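Local coordinates for protein predicted acetyltransferase (Clostridium acetobutylicum, PDB 3MGD) that binds acetyl-CoA and is probably a GNAT-family acetyltransferase that transfers the acetyl group to an acceptor, at residues Ala66-Phe70 / Leu109-Ala113. Numbering follows the deposited sequence.
Sequences AAIAF and LVNEA
Start with Ala66-Phe70 as extended strand and lay one helical turn, Leu109-Ala113, over it, closed by the Ala113 N to Leu109 O hydrogen bond of 3.1 Å. The two axes run nearly parallel, crossing at -21° with a closest approach of 8.7 Å, and the nearest CA atoms are those of Ile68 and Leu109, 6.1 Å apart. Ala66, Ile68 and Phe70 point their CB atoms toward the helix. Leu109, in the mt rotamer, reaches down to the strand: its CD1 lies 3.9 Å from Ala66 CB and 3.4 Å from the carbonyl Ala67 O, while its CD2 packs at 3.7 Å on Ile68 CG2. Ile68 is tt, which sends CD1 up beneath the turn, 3.6 Å from Leu109 O and 4.2 Å from Ala113 CB; its CG2 sits 3.9 Å from Glu112 CB. With chi1 at m, Phe70 swings its ring toward the same turn and meets Glu112 CB edge-on, CZ to CB 4.2 Å. Glu112, mm at chi1 and chi2, thus gives its aliphatic part to the core, while its carboxylate forms a salt bridge through OE1 with Arg116 and accepts a hydrogen bond at OE2 from Trp54 NE1. This is helix-on-sheet packing of the GNAT fold: helix 101-115 covers strand 61-72, which hydrogen-bonds to strands 51-58 and 83-92 on its two sides, with Ala66 against Met90 of the acetyl-CoA site and Ala113 also touching Leu149 of the second subunit.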
# COMPACT_ATOMS: atom_id res chain seq x y z
N ALA A 66 -4.59 17.24 4.74
CA ALA A 66 -4.52 15.86 5.22
C ALA A 66 -5.30 15.02 4.23
O ALA A 66 -6.42 15.37 3.88
CB ALA A 66 -5.14 15.74 6.59
N ALA A 67 -4.72 13.93 3.75
CA ALA A 67 -5.44 13.11 2.75
C ALA A 67 -5.52 11.64 3.13
O ALA A 67 -4.74 11.14 3.94
CB ALA A 67 -4.82 13.25 1.36
N ILE A 68 -6.48 10.96 2.52
CA ILE A 68 -6.57 9.51 2.66
C ILE A 68 -6.79 8.97 1.27
O ILE A 68 -7.62 9.50 0.52
CB ILE A 68 -7.68 9.09 3.66
CG1 ILE A 68 -7.66 7.57 3.89
CG2 ILE A 68 -9.07 9.60 3.22
CD1 ILE A 68 -8.40 7.14 5.14
N ALA A 69 -6.00 7.96 0.91
CA ALA A 69 -6.13 7.24 -0.36
C ALA A 69 -6.67 5.85 -0.08
O ALA A 69 -6.31 5.22 0.92
CB ALA A 69 -4.76 7.11 -1.04
N PHE A 70 -7.55 5.36 -0.95
CA PHE A 70 -8.14 4.04 -0.75
C PHE A 70 -7.45 3.04 -1.66
O PHE A 70 -7.47 3.18 -2.88
CB PHE A 70 -9.64 4.09 -0.98
CG PHE A 70 -10.30 5.18 -0.22
CD1 PHE A 70 -10.37 5.12 1.16
CD2 PHE A 70 -10.79 6.29 -0.87
CE1 PHE A 70 -10.96 6.16 1.87
CE2 PHE A 70 -11.37 7.32 -0.17
CZ PHE A 70 -11.45 7.25 1.20
N LEU A 109 -10.36 11.97 8.53
CA LEU A 109 -9.94 10.92 7.60
C LEU A 109 -10.48 9.56 8.00
O LEU A 109 -10.89 8.78 7.16
CB LEU A 109 -8.41 10.89 7.47
CG LEU A 109 -7.79 12.16 6.88
CD1 LEU A 109 -6.28 12.05 6.89
CD2 LEU A 109 -8.31 12.45 5.49
N VAL A 110 -10.49 9.29 9.30
CA VAL A 110 -11.09 8.07 9.81
C VAL A 110 -12.56 8.02 9.38
O VAL A 110 -13.07 6.96 9.01
CB VAL A 110 -10.95 7.99 11.34
CG1 VAL A 110 -11.98 7.03 11.94
CG2 VAL A 110 -9.52 7.59 11.71
N ASN A 111 -13.23 9.16 9.42
CA ASN A 111 -14.62 9.18 8.97
C ASN A 111 -14.78 8.85 7.48
O ASN A 111 -15.72 8.14 7.10
CB ASN A 111 -15.29 10.51 9.32
CG ASN A 111 -16.70 10.60 8.78
OD1 ASN A 111 -17.59 9.88 9.22
ND2 ASN A 111 -16.91 11.49 7.81
N GLU A 112 -13.86 9.34 6.64
CA GLU A 112 -13.91 8.99 5.21
C GLU A 112 -13.82 7.48 5.03
O GLU A 112 -14.48 6.90 4.17
CB GLU A 112 -12.78 9.67 4.43
CG GLU A 112 -12.82 11.19 4.44
CD GLU A 112 -14.04 11.77 3.75
OE1 GLU A 112 -14.60 11.11 2.84
OE2 GLU A 112 -14.45 12.90 4.13
N ALA A 113 -12.98 6.86 5.85
CA ALA A 113 -12.78 5.41 5.78
C ALA A 113 -14.05 4.64 6.16
O ALA A 113 -14.47 3.73 5.46
CB ALA A 113 -11.61 5.00 6.69